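Local coordinates for SusD superfamily protein (Bacteroides vulgatus ATCC 8482, PDB 3JQ0), which probably binds sugars or other nutrients at the outer membrane, as a member of the SusD family, its own ligand being unknown, at residues 17-22 and 80-85; 68-73 and 474-479; 74-79 and 123-128; 104-109 and 177-182; 114-119 and 151-156. All blocks are in the same frame, centred on the assembly; numbering follows the deposited sequence.

Contact 1: residues 17-22 and 80-85; sequences TGLHAL and NQINQM
Leu19 and Met85 meet in a buried helix-helix contact where helix 9-25 packs on helix 75-91, with no hydrogen bond across it and made by carbon atoms in the main. The two short segments run nearly antiparallel, at 158°, with their axes 10.3 Å apart, a spacing bridged by one leucine in the main. Leu19 lies opposite Ile82, and its CG, beside the backbone N (chi1 -66°), is aimed at the facing helix. CD2 rests 3.6 Å from CB of Gln81 and also touches the backbone N and CG1 of Ile82, while CD1 packs 3.7 Å from CB of Met85, a selenomethionine. Further along, Leu22 CD1 lies 4.0 Å from CG of Gln81, whose bend at chi2 turns its end away from the interface. An alanine at Leu19 would probably open a gap beside Gln81 CB, Ile82 and Met85 CB, where the two methyls had packed. Met110 of helix 97-122 also touches Leu19, and Leu114 touches Ile82, so a third helix closes the core. This antiparallel packing of helices 9-25 and 75-91 is consistent with the TPR-like helical scaffold of SusD-family proteins.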
# COMPACT_ATOMS: atom_id res chain seq x y z
N THR A 17 14.29 13.91 -10.28
CA THR A 17 13.29 14.48 -9.41
C THR A 17 11.91 14.38 -10.11
O THR A 17 10.90 14.02 -9.49
CB THR A 17 13.67 15.93 -9.03
OG1 THR A 17 14.91 15.86 -8.33
CG2 THR A 17 12.61 16.58 -8.16
N GLY A 18 11.89 14.67 -11.41
CA GLY A 18 10.68 14.54 -12.18
C GLY A 18 10.14 13.11 -12.24
O GLY A 18 8.90 12.92 -12.19
N LEU A 19 11.02 12.12 -12.36
CA LEU A 19 10.57 10.71 -12.35
C LEU A 19 9.85 10.41 -11.05
O LEU A 19 8.80 9.75 -11.01
CB LEU A 19 11.73 9.75 -12.52
CG LEU A 19 12.42 9.81 -13.86
CD1 LEU A 19 13.58 8.78 -13.87
CD2 LEU A 19 11.47 9.58 -15.02
N HIS A 20 10.44 10.84 -9.95
CA HIS A 20 9.85 10.62 -8.64
C HIS A 20 8.52 11.36 -8.48
O HIS A 20 7.57 10.84 -7.88
CB HIS A 20 10.86 10.94 -7.53
CG HIS A 20 11.94 9.90 -7.38
ND1 HIS A 20 13.06 9.81 -8.20
CD2 HIS A 20 12.07 8.91 -6.46
CE1 HIS A 20 13.81 8.81 -7.75
NE2 HIS A 20 13.22 8.21 -6.73
N ALA A 21 8.40 12.55 -9.07
CA ALA A 21 7.13 13.27 -9.08
C ALA A 21 6.09 12.55 -9.91
O ALA A 21 4.91 12.48 -9.52
CB ALA A 21 7.34 14.73 -9.57
N LEU A 22 6.48 11.93 -11.03
CA LEU A 22 5.55 11.11 -11.80
C LEU A 22 5.04 9.92 -11.01
O LEU A 22 3.86 9.59 -11.04
CB LEU A 22 6.17 10.66 -13.10
CG LEU A 22 6.44 11.73 -14.18
CD1 LEU A 22 7.25 11.12 -15.33
CD2 LEU A 22 5.11 12.35 -14.68
N ASN A 80 8.17 5.34 -20.07
CA ASN A 80 8.86 6.00 -21.18
C ASN A 80 9.94 6.93 -20.66
O ASN A 80 11.09 6.91 -21.12
CB ASN A 80 7.83 6.77 -22.02
CG ASN A 80 8.40 7.42 -23.31
OD1 ASN A 80 9.61 7.64 -23.50
ND2 ASN A 80 7.46 7.77 -24.19
N GLN A 81 9.58 7.78 -19.68
CA GLN A 81 10.58 8.69 -19.13
C GLN A 81 11.70 7.98 -18.38
O GLN A 81 12.85 8.37 -18.46
CB GLN A 81 9.89 9.75 -18.22
CG GLN A 81 8.80 10.59 -18.94
CD GLN A 81 9.31 11.34 -20.08
OE1 GLN A 81 10.24 12.12 -19.92
NE2 GLN A 81 8.70 11.14 -21.27
N ILE A 82 11.39 6.92 -17.63
CA ILE A 82 12.41 6.14 -16.95
C ILE A 82 13.39 5.58 -18.00
O ILE A 82 14.61 5.56 -17.80
CB ILE A 82 11.80 5.00 -16.09
CG1 ILE A 82 10.94 5.55 -14.94
CG2 ILE A 82 12.91 4.10 -15.58
CD1 ILE A 82 10.05 4.52 -14.27
N ASN A 83 12.83 5.04 -19.08
CA ASN A 83 13.68 4.48 -20.14
C ASN A 83 14.66 5.50 -20.72
O ASN A 83 15.83 5.21 -20.96
CB ASN A 83 12.81 3.91 -21.24
CG ASN A 83 11.98 2.69 -20.79
OD1 ASN A 83 12.25 2.07 -19.77
ND2 ASN A 83 10.97 2.36 -21.57
N GLN A 84 14.19 6.72 -20.88
CA GLN A 84 15.06 7.83 -21.26
C GLN A 84 16.17 8.09 -20.22
O GLN A 84 17.34 8.20 -20.59
CB GLN A 84 14.22 9.07 -21.48
CG GLN A 84 15.00 10.30 -21.90
CD GLN A 84 14.14 11.50 -22.19
OE1 GLN A 84 12.91 11.45 -22.09
NE2 GLN A 84 14.79 12.60 -22.53
N MSE A 85 15.80 8.16 -18.94
CA MSE A 85 16.81 8.34 -17.91
C MSE A 85 17.86 7.24 -17.96
O MSE A 85 19.06 7.49 -17.82
CB MSE A 85 16.17 8.39 -16.52
CG MSE A 85 17.10 8.63 -15.37
SE MSE A 85 17.75 10.45 -15.39
CE MSE A 85 18.86 10.35 -13.77

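Contact 2: residues 68-73 and 474-479; sequences GISNYG and PIDAGT
Asp476 OD1 accepts a hydrogen bond from the backbone N of Asn71, 2.9 Å long with an N-H...O angle of 158°, and this bond joins the loop 68-73 to the C-terminal segment 474-479. The same oxygen takes a second one from Thr479 OG1 at 2.7 Å. Both donors come on its syn side but from opposite faces of the carboxylate plane, an arrangement that limits the rotation of the group. Beside this pair, CB of Asn71 meets Thr479 OG1 at 3.3 Å, the two side chains crossing at about a right angle. Further in, Tyr72 reaches Ile475 with its hydroxyl end, OH to CD1 3.5 Å, and its CE2 touches Thr479 CG2. A water bridges the backbones, donating to Ile69 O and Pro474 O and accepting only weakly from Asp476 N. Trp122 backs these groups: its NE1 bonds to Pro474 O and its ring meets Tyr72 edge-to-face. Asp476 holds its CG between the backbone N and the carbonyl carbon (chi1 63°), and its OD2 accepts from Thr479 N at 3.0 Å, from above the carboxylate plane. This is an N-cap, here at the start of helix 477-482.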
# COMPACT_ATOMS: atom_id res chain seq x y z
N GLY A 68 -12.68 0.61 -13.60
CA GLY A 68 -12.03 1.01 -12.33
C GLY A 68 -10.88 1.98 -12.58
O GLY A 68 -10.91 3.10 -12.07
N ILE A 69 -9.85 1.50 -13.30
CA ILE A 69 -8.71 2.31 -13.69
C ILE A 69 -8.44 2.05 -15.17
O ILE A 69 -8.26 0.90 -15.55
CB ILE A 69 -7.44 1.95 -12.86
CG1 ILE A 69 -7.69 2.13 -11.34
CG2 ILE A 69 -6.25 2.74 -13.39
CD1 ILE A 69 -6.51 1.67 -10.52
N SER A 70 -8.44 3.12 -15.96
CA SER A 70 -8.16 3.08 -17.39
C SER A 70 -6.68 3.10 -17.71
O SER A 70 -5.86 3.59 -16.94
CB SER A 70 -8.84 4.26 -18.11
OG SER A 70 -10.22 4.02 -18.28
N ASN A 71 -6.37 2.62 -18.91
CA ASN A 71 -5.05 2.83 -19.53
C ASN A 71 -3.88 2.47 -18.66
O ASN A 71 -2.93 3.25 -18.52
CB ASN A 71 -4.91 4.28 -20.06
CG ASN A 71 -3.74 4.44 -21.06
OD1 ASN A 71 -3.40 3.49 -21.77
ND2 ASN A 71 -3.15 5.60 -21.12
N TYR A 72 -3.97 1.32 -18.03
CA TYR A 72 -2.86 0.80 -17.22
C TYR A 72 -2.43 1.80 -16.15
O TYR A 72 -1.25 1.89 -15.79
CB TYR A 72 -1.68 0.37 -18.12
CG TYR A 72 -2.04 -0.72 -19.09
CD1 TYR A 72 -2.27 -2.03 -18.68
CD2 TYR A 72 -2.24 -0.41 -20.45
CE1 TYR A 72 -2.56 -3.03 -19.59
CE2 TYR A 72 -2.51 -1.43 -21.38
CZ TYR A 72 -2.66 -2.72 -20.94
OH TYR A 72 -2.87 -3.70 -21.88
N GLY A 73 -3.39 2.53 -15.60
CA GLY A 73 -3.07 3.50 -14.57
C GLY A 73 -2.17 4.63 -15.01
O GLY A 73 -1.54 5.24 -14.16
N PRO A 474 -9.86 -5.37 -16.13
CA PRO A 474 -10.18 -5.20 -17.54
C PRO A 474 -9.43 -4.01 -18.16
O PRO A 474 -8.90 -3.16 -17.43
CB PRO A 474 -11.69 -4.95 -17.52
CG PRO A 474 -11.92 -4.21 -16.21
CD PRO A 474 -10.91 -4.83 -15.24
N ILE A 475 -9.44 -3.96 -19.46
CA ILE A 475 -8.88 -2.86 -20.25
C ILE A 475 -10.02 -2.07 -20.89
O ILE A 475 -10.92 -2.63 -21.48
CB ILE A 475 -7.92 -3.39 -21.36
CG1 ILE A 475 -6.84 -4.32 -20.78
CG2 ILE A 475 -7.31 -2.20 -22.12
CD1 ILE A 475 -6.08 -5.09 -21.84
N ASP A 476 -9.97 -0.74 -20.73
CA ASP A 476 -11.04 0.13 -21.29
C ASP A 476 -10.97 0.21 -22.80
O ASP A 476 -9.91 0.01 -23.43
CB ASP A 476 -10.95 1.50 -20.68
CG ASP A 476 -9.66 2.19 -21.01
OD1 ASP A 476 -8.60 1.75 -20.51
OD2 ASP A 476 -9.68 3.13 -21.84
N ALA A 477 -12.11 0.54 -23.38
CA ALA A 477 -12.21 0.68 -24.82
C ALA A 477 -11.32 1.76 -25.42
O ALA A 477 -10.80 1.60 -26.51
CB ALA A 477 -13.66 0.94 -25.20
N GLY A 478 -11.12 2.86 -24.71
CA GLY A 478 -10.23 3.90 -25.21
C GLY A 478 -8.83 3.36 -25.40
O GLY A 478 -8.12 3.67 -26.37
N THR A 479 -8.35 2.54 -24.47
CA THR A 479 -7.02 1.94 -24.57
C THR A 479 -7.01 0.86 -25.65
O THR A 479 -6.07 0.82 -26.46
CB THR A 479 -6.63 1.38 -23.20
OG1 THR A 479 -6.64 2.45 -22.26
CG2 THR A 479 -5.26 0.69 -23.21
O HOH W 1 -8.24 -0.53 -17.86

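Contact 3: residues 74-79 and 123-128; sequences DMYKII and GDVVLY
One hydrogen bond carries the polar part of this contact: Tyr76 OH donates to Val126 O over 2.7 Å, meeting a lone pair in the carbonyl plane at a C=O...O angle of 128°. A water adds a second, longer link, donating to Tyr76 OH at 3.2 Å and accepting from Val126 N at 2.8 Å. Van der Waals contacts make up the rest. Tyr76, its CG beside the backbone N (chi1 -81°), has CB of Tyr128 at its ring edge, 4.0 Å from CE1, and CB of Val125 lies 3.3 Å from its OH. One turn on, Ile79 places CG2 3.4 Å from Tyr128 O and at the edge of the Tyr128 ring. A phenylalanine at Tyr76 would probably leave Val126 O without this donor and the water without one of its acceptors. Outside the segments, Tyr115 OH and Asn83 ND2 both donate to Tyr128 O. Because the loop after helix 97-122 is held to helix 75-91 through its backbone carbonyl, the hydrogen bond depends on the path of residues 123-128 more than on their side chains.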
# COMPACT_ATOMS: atom_id res chain seq x y z
N ASP A 74 -2.09 4.89 -16.31
CA ASP A 74 -1.22 5.87 -16.89
C ASP A 74 0.26 5.60 -16.60
O ASP A 74 1.08 6.50 -16.58
CB ASP A 74 -1.68 7.24 -16.42
CG ASP A 74 -1.13 8.31 -17.25
OD1 ASP A 74 -0.96 8.12 -18.48
OD2 ASP A 74 -0.79 9.35 -16.64
N MSE A 75 0.61 4.33 -16.38
CA MSE A 75 2.01 4.00 -16.03
C MSE A 75 2.99 4.01 -17.18
O MSE A 75 4.17 4.25 -16.97
CB MSE A 75 2.05 2.70 -15.25
CG MSE A 75 1.48 2.83 -13.86
SE MSE A 75 1.69 1.16 -12.85
CE MSE A 75 -0.08 0.52 -12.91
N TYR A 76 2.50 3.80 -18.41
CA TYR A 76 3.43 3.70 -19.53
C TYR A 76 4.14 5.00 -19.85
O TYR A 76 5.29 5.01 -20.26
CB TYR A 76 2.80 3.13 -20.78
CG TYR A 76 2.74 1.62 -20.71
CD1 TYR A 76 3.84 0.85 -21.02
CD2 TYR A 76 1.61 0.95 -20.30
CE1 TYR A 76 3.83 -0.55 -20.95
CE2 TYR A 76 1.57 -0.45 -20.19
CZ TYR A 76 2.66 -1.20 -20.53
OH TYR A 76 2.59 -2.55 -20.45
N LYS A 77 3.51 6.14 -19.65
CA LYS A 77 4.25 7.39 -19.96
C LYS A 77 5.31 7.64 -18.88
O LYS A 77 6.29 8.31 -19.16
CB LYS A 77 3.36 8.58 -20.26
CG LYS A 77 2.57 9.09 -19.10
CD LYS A 77 1.84 10.36 -19.59
CE LYS A 77 0.79 10.94 -18.68
NZ LYS A 77 1.41 11.38 -17.42
N ILE A 78 5.15 7.08 -17.65
CA ILE A 78 6.24 7.11 -16.68
C ILE A 78 7.38 6.21 -17.11
O ILE A 78 8.54 6.61 -17.10
CB ILE A 78 5.79 6.72 -15.23
CG1 ILE A 78 4.46 7.40 -14.84
CG2 ILE A 78 6.89 6.95 -14.24
CD1 ILE A 78 3.92 6.98 -13.51
N ILE A 79 7.03 5.01 -17.51
CA ILE A 79 8.00 4.04 -18.00
C ILE A 79 8.83 4.65 -19.15
O ILE A 79 10.06 4.51 -19.18
CB ILE A 79 7.30 2.70 -18.38
CG1 ILE A 79 6.80 2.01 -17.10
CG2 ILE A 79 8.25 1.78 -19.17
CD1 ILE A 79 5.78 0.90 -17.37
N GLY A 123 -1.60 -8.54 -15.80
CA GLY A 123 -1.07 -9.84 -16.24
C GLY A 123 -0.11 -9.68 -17.39
O GLY A 123 1.02 -9.23 -17.24
N ASP A 124 -0.56 -10.12 -18.59
CA ASP A 124 0.21 -10.00 -19.82
C ASP A 124 0.15 -8.53 -20.27
O ASP A 124 -0.93 -8.01 -20.44
CB ASP A 124 -0.38 -10.85 -20.94
CG ASP A 124 -0.41 -12.34 -20.68
OD1 ASP A 124 0.05 -12.84 -19.66
OD2 ASP A 124 -0.88 -13.02 -21.63
N VAL A 125 1.30 -7.89 -20.43
CA VAL A 125 1.34 -6.48 -20.79
C VAL A 125 2.48 -6.24 -21.77
O VAL A 125 3.40 -7.05 -21.88
CB VAL A 125 1.51 -5.55 -19.52
CG1 VAL A 125 0.31 -5.70 -18.58
CG2 VAL A 125 2.84 -5.80 -18.77
N VAL A 126 2.44 -5.11 -22.47
CA VAL A 126 3.50 -4.74 -23.37
C VAL A 126 4.76 -4.44 -22.58
O VAL A 126 4.73 -3.68 -21.61
CB VAL A 126 3.10 -3.53 -24.25
CG1 VAL A 126 4.31 -3.08 -25.12
CG2 VAL A 126 1.93 -3.89 -25.13
N LEU A 127 5.88 -5.00 -23.02
CA LEU A 127 7.18 -4.67 -22.46
C LEU A 127 7.80 -3.56 -23.30
O LEU A 127 8.44 -3.78 -24.34
CB LEU A 127 8.08 -5.91 -22.36
CG LEU A 127 7.70 -6.93 -21.30
CD1 LEU A 127 8.58 -8.20 -21.38
CD2 LEU A 127 7.73 -6.28 -19.88
N TYR A 128 7.60 -2.33 -22.84
CA TYR A 128 8.08 -1.14 -23.49
C TYR A 128 9.37 -0.74 -22.77
O TYR A 128 9.36 -0.37 -21.57
CB TYR A 128 7.02 -0.05 -23.37
CG TYR A 128 7.40 1.16 -24.07
CD1 TYR A 128 7.58 1.16 -25.45
CD2 TYR A 128 7.70 2.35 -23.37
CE1 TYR A 128 7.98 2.30 -26.14
CE2 TYR A 128 8.11 3.48 -24.03
CZ TYR A 128 8.27 3.45 -25.43
OH TYR A 128 8.68 4.57 -26.10
O HOH W 2 0.16 -3.45 -22.27

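Contact 4: residues 104-109 and 177-182; sequences LGEAYG and RHFWSA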
# COMPACT_ATOMS: atom_id res chain seq x y z
N LEU A 104 21.08 4.95 -11.85
CA LEU A 104 20.71 3.72 -12.53
C LEU A 104 20.02 2.77 -11.54
O LEU A 104 19.03 2.13 -11.91
CB LEU A 104 21.93 3.08 -13.19
CG LEU A 104 22.49 3.82 -14.40
CD1 LEU A 104 23.81 3.21 -14.91
CD2 LEU A 104 21.47 3.87 -15.51
N GLY A 105 20.52 2.70 -10.30
CA GLY A 105 19.86 1.86 -9.31
C GLY A 105 18.42 2.29 -9.14
O GLY A 105 17.48 1.46 -9.14
N GLU A 106 18.20 3.60 -9.08
CA GLU A 106 16.86 4.12 -8.95
C GLU A 106 15.98 3.88 -10.17
O GLU A 106 14.79 3.50 -10.01
CB GLU A 106 16.88 5.60 -8.60
CG GLU A 106 17.57 5.94 -7.30
CD GLU A 106 17.42 7.39 -6.94
OE1 GLU A 106 17.75 8.22 -7.77
OE2 GLU A 106 17.02 7.73 -5.78
N ALA A 107 16.52 4.11 -11.36
CA ALA A 107 15.73 4.02 -12.57
C ALA A 107 15.32 2.57 -12.88
O ALA A 107 14.15 2.28 -13.16
CB ALA A 107 16.45 4.68 -13.74
N TYR A 108 16.29 1.66 -12.82
CA TYR A 108 15.96 0.24 -13.01
C TYR A 108 14.96 -0.22 -11.94
O TYR A 108 14.05 -1.01 -12.23
CB TYR A 108 17.23 -0.60 -13.00
CG TYR A 108 18.05 -0.57 -14.27
CD1 TYR A 108 17.53 -1.04 -15.45
CD2 TYR A 108 19.35 -0.07 -14.27
CE1 TYR A 108 18.27 -1.05 -16.62
CE2 TYR A 108 20.11 -0.08 -15.45
CZ TYR A 108 19.56 -0.56 -16.60
OH TYR A 108 20.32 -0.58 -17.76
N GLY A 109 15.14 0.22 -10.69
CA GLY A 109 14.24 -0.20 -9.61
C GLY A 109 12.82 0.31 -9.85
O GLY A 109 11.86 -0.46 -9.71
N ARG A 177 14.86 9.10 2.01
CA ARG A 177 13.90 7.99 2.02
C ARG A 177 12.73 8.24 1.11
O ARG A 177 11.96 7.31 0.88
CB ARG A 177 13.44 7.73 3.45
CG ARG A 177 14.55 7.30 4.37
CD ARG A 177 14.19 7.52 5.86
NE ARG A 177 15.38 7.33 6.69
CZ ARG A 177 15.77 6.20 7.23
NH1 ARG A 177 15.03 5.11 7.19
NH2 ARG A 177 16.90 6.17 7.93
N HIS A 178 12.57 9.46 0.61
CA HIS A 178 11.53 9.73 -0.36
C HIS A 178 12.00 9.58 -1.81
O HIS A 178 11.23 9.82 -2.72
CB HIS A 178 10.96 11.11 -0.09
CG HIS A 178 11.97 12.19 -0.25
ND1 HIS A 178 13.19 12.14 0.38
CD2 HIS A 178 11.96 13.32 -0.98
CE1 HIS A 178 13.89 13.20 0.04
NE2 HIS A 178 13.16 13.93 -0.76
N PHE A 179 13.24 9.12 -1.99
CA PHE A 179 13.77 8.74 -3.29
C PHE A 179 14.09 7.26 -3.24
O PHE A 179 14.38 6.69 -2.19
CB PHE A 179 15.03 9.57 -3.66
CG PHE A 179 14.69 10.91 -4.26
CD1 PHE A 179 14.05 11.92 -3.54
CD2 PHE A 179 15.00 11.18 -5.58
CE1 PHE A 179 13.75 13.14 -4.13
CE2 PHE A 179 14.69 12.40 -6.16
CZ PHE A 179 14.05 13.35 -5.46
N TRP A 180 14.06 6.60 -4.41
CA TRP A 180 14.34 5.19 -4.47
C TRP A 180 15.77 4.90 -4.00
O TRP A 180 16.67 5.72 -4.16
CB TRP A 180 14.08 4.65 -5.89
CG TRP A 180 13.92 3.16 -5.97
CD1 TRP A 180 14.92 2.22 -6.14
CD2 TRP A 180 12.70 2.43 -5.85
NE1 TRP A 180 14.36 0.97 -6.16
CE2 TRP A 180 13.02 1.05 -5.97
CE3 TRP A 180 11.36 2.81 -5.69
CZ2 TRP A 180 12.07 0.05 -5.89
CZ3 TRP A 180 10.40 1.80 -5.61
CH2 TRP A 180 10.76 0.44 -5.73
N SER A 181 16.00 3.72 -3.43
CA SER A 181 17.28 3.38 -2.78
C SER A 181 17.50 1.87 -2.88
O SER A 181 16.60 1.10 -3.29
CB SER A 181 17.25 3.79 -1.31
OG SER A 181 16.34 2.98 -0.59
N ALA A 182 18.66 1.42 -2.43
CA ALA A 182 18.98 0.01 -2.46
C ALA A 182 18.01 -0.84 -1.65
O ALA A 182 17.64 -1.95 -2.07
CB ALA A 182 20.41 -0.24 -1.99
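Trp180 has CG anti to its backbone N (chi1 -162°), on the side of helix 97-122, and chi2 near -88° turns a face of the indole to Gly109; Glu106 has CG beside its own N at the start of a chain that runs extended toward the backbone of Trp180. The two side chains join helix 97-122 to the loop before helix 182-199, within the TPR-like helical part of this SusD-family fold. The indole lies on the helix backbone: Gly109 C sits 3.8 Å above its plane, offset toward the rim, and Gly109 CA comes 3.6 Å from Trp180 NE1. A CB at Gly109 would fall only 2.2 Å from NE1 of Trp180, so the close approach requires glycine. Gly105 takes part through its backbone, its O 4.0 Å from Trp180 CD1. NE1 is hydrogen-bonded to Thr185 OG1, and Phe245 meets the indole edge-to-face. On the polar side, helix 9-25 is tied to helix 97-122 by Asn16 ND2, which donates to Glu106 OE1, and to the loop by His20 NE2, which accepts from Trp180 N. Phe179 turns its ring edge toward Glu106, the carboxylate and ring planes being 22° apart, and its CB is 3.4 Å from OE2. In this buried setting Glu106 OE2 lies just 2.6 Å from Trp180 O, a spacing of two oxygens that suggests the acid probably holds a proton.

Contact 5: residues 114-119 and 151-156; sequences LYFHLL and EVMEQI
Ile156 is the main projection of this buried helix pair, pushing CD1 against the backbone of the facing helix, 3.6 Å from Tyr115 O and 3.7 Å from Phe116 CA. Its CG1 lies 3.7 Å from Tyr115 CB, and the tip also meets Phe116 CB and Leu119 CD2, so the hollow it fills is walled by Tyr115, Phe116 and Leu119. Leu119 answers from the other helix. With CG anti to its backbone N (chi1 176°), it lies alongside Val152, the two pointing opposite ways, CB 4.2 Å from Val152 CG1, and its CD2 comes 3.5 Å from CE of Met153, a selenomethionine. The bends of Met153 at chi2 and chi3 bring its methyl over to that leucine, whose side chain it crosses at about a right angle, and also 4.0 Å from Phe116 CE1, where the two side chains lie side by side. No hydrogen bond crosses the interface. The axes run almost antiparallel, at 159°, with 9.7 Å between them. Around this core, Trp195 of helix 182-199 touches both Leu119 and Met153, and Leu188 meets Phe116; toward helix 75-91, Tyr115 packs on Ile79, so helix 97-122 is flanked by helices 75-91, 149-167 and 182-199.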
# COMPACT_ATOMS: atom_id res chain seq x y z
N LEU A 114 6.99 -0.49 -11.33
CA LEU A 114 5.80 -0.25 -12.12
C LEU A 114 5.36 -1.52 -12.85
O LEU A 114 4.18 -1.84 -12.85
CB LEU A 114 6.01 0.93 -13.08
CG LEU A 114 6.22 2.28 -12.43
CD1 LEU A 114 6.55 3.34 -13.46
CD2 LEU A 114 4.98 2.72 -11.61
N TYR A 115 6.30 -2.21 -13.47
CA TYR A 115 5.95 -3.44 -14.13
C TYR A 115 5.38 -4.48 -13.19
O TYR A 115 4.54 -5.31 -13.61
CB TYR A 115 7.10 -4.03 -14.97
CG TYR A 115 7.19 -3.39 -16.36
CD1 TYR A 115 6.24 -3.65 -17.31
CD2 TYR A 115 8.19 -2.48 -16.67
CE1 TYR A 115 6.29 -3.05 -18.56
CE2 TYR A 115 8.29 -1.91 -17.91
CZ TYR A 115 7.34 -2.19 -18.86
OH TYR A 115 7.34 -1.60 -20.13
N PHE A 116 5.78 -4.48 -11.91
CA PHE A 116 5.24 -5.44 -10.93
C PHE A 116 3.79 -5.10 -10.54
O PHE A 116 2.98 -6.01 -10.36
CB PHE A 116 6.19 -5.54 -9.75
CG PHE A 116 5.82 -6.61 -8.74
CD1 PHE A 116 5.59 -7.92 -9.12
CD2 PHE A 116 5.73 -6.29 -7.40
CE1 PHE A 116 5.27 -8.89 -8.21
CE2 PHE A 116 5.40 -7.27 -6.47
CZ PHE A 116 5.19 -8.58 -6.88
N HIS A 117 3.43 -3.81 -10.46
CA HIS A 117 2.01 -3.45 -10.38
C HIS A 117 1.25 -3.94 -11.60
O HIS A 117 0.15 -4.48 -11.52
CB HIS A 117 1.82 -1.95 -10.22
CG HIS A 117 2.00 -1.44 -8.83
ND1 HIS A 117 1.15 -1.71 -7.79
CD2 HIS A 117 2.93 -0.57 -8.36
CE1 HIS A 117 1.57 -1.06 -6.73
NE2 HIS A 117 2.66 -0.37 -7.03
N LEU A 118 1.83 -3.71 -12.78
CA LEU A 118 1.17 -4.13 -14.03
C LEU A 118 0.96 -5.65 -14.10
O LEU A 118 -0.10 -6.12 -14.47
CB LEU A 118 1.95 -3.64 -15.28
CG LEU A 118 2.00 -2.11 -15.49
CD1 LEU A 118 2.94 -1.76 -16.65
CD2 LEU A 118 0.60 -1.60 -15.76
N LEU A 119 1.99 -6.41 -13.71
CA LEU A 119 1.90 -7.88 -13.73
C LEU A 119 0.76 -8.37 -12.83
O LEU A 119 -0.05 -9.19 -13.23
CB LEU A 119 3.20 -8.47 -13.21
CG LEU A 119 3.20 -9.98 -13.08
CD1 LEU A 119 3.11 -10.70 -14.42
CD2 LEU A 119 4.41 -10.45 -12.28
N GLU A 151 7.22 -13.67 -19.14
CA GLU A 151 8.23 -12.81 -19.70
C GLU A 151 8.22 -11.45 -19.03
O GLU A 151 9.29 -10.84 -18.86
CB GLU A 151 8.07 -12.65 -21.21
CG GLU A 151 8.33 -13.93 -21.95
CD GLU A 151 8.18 -13.80 -23.45
OE1 GLU A 151 8.19 -12.67 -23.97
OE2 GLU A 151 8.04 -14.88 -24.08
N VAL A 152 7.04 -10.96 -18.62
CA VAL A 152 6.99 -9.74 -17.81
C VAL A 152 7.79 -9.91 -16.52
O VAL A 152 8.61 -9.07 -16.14
CB VAL A 152 5.53 -9.30 -17.54
CG1 VAL A 152 5.51 -8.04 -16.65
CG2 VAL A 152 4.75 -9.08 -18.87
N MSE A 153 7.57 -11.03 -15.82
CA MSE A 153 8.32 -11.30 -14.61
C MSE A 153 9.80 -11.46 -14.85
O MSE A 153 10.61 -10.98 -14.06
CB MSE A 153 7.74 -12.53 -13.85
CG MSE A 153 8.54 -12.87 -12.61
SE MSE A 153 8.61 -11.41 -11.31
CE MSE A 153 7.00 -11.83 -10.30
N GLU A 154 10.19 -12.10 -15.95
CA GLU A 154 11.62 -12.18 -16.28
C GLU A 154 12.24 -10.78 -16.44
O GLU A 154 13.35 -10.54 -15.98
CB GLU A 154 11.88 -12.99 -17.57
CG GLU A 154 11.59 -14.52 -17.56
CD GLU A 154 11.36 -15.10 -19.00
OE1 GLU A 154 11.79 -14.49 -20.01
OE2 GLU A 154 10.74 -16.17 -19.15
N GLN A 155 11.51 -9.85 -17.07
CA GLN A 155 12.01 -8.49 -17.21
C GLN A 155 12.09 -7.78 -15.86
O GLN A 155 13.08 -7.07 -15.59
CB GLN A 155 11.13 -7.71 -18.19
CG GLN A 155 11.64 -6.28 -18.39
CD GLN A 155 13.00 -6.20 -19.04
OE1 GLN A 155 13.30 -7.01 -19.92
NE2 GLN A 155 13.83 -5.25 -18.60
N ILE A 156 11.09 -7.96 -15.01
CA ILE A 156 11.12 -7.40 -13.68
C ILE A 156 12.40 -7.88 -12.96
O ILE A 156 13.11 -7.08 -12.33
CB ILE A 156 9.83 -7.76 -12.89
CG1 ILE A 156 8.64 -7.01 -13.45
CG2 ILE A 156 9.99 -7.56 -11.38
CD1 ILE A 156 7.30 -7.60 -13.05

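Helix 97-122 serves contacts 4 and 5, and helix 75-91 serves contacts 1 and 3, so the two successive helices tie four contacts together. Contacts 3 and 5 are the closest pair, with centres about 9 Å apart, joined where Gly123 N lies 3.1 Å from Leu118 O, probably as a hydrogen bond. Contacts 1 and 4 lie about 11 Å apart between centres and touch where Ile82 CG2 packs 3.3 Å from Ala107 O. Contact 2 brings in the C-terminal end and meets contact 3 through Tyr72 and Val125, but stays about 15 Å from contact 4 between nearest atoms. A glycerol, probably from crystallisation, lies about 3 Å from the Phe179 side chain.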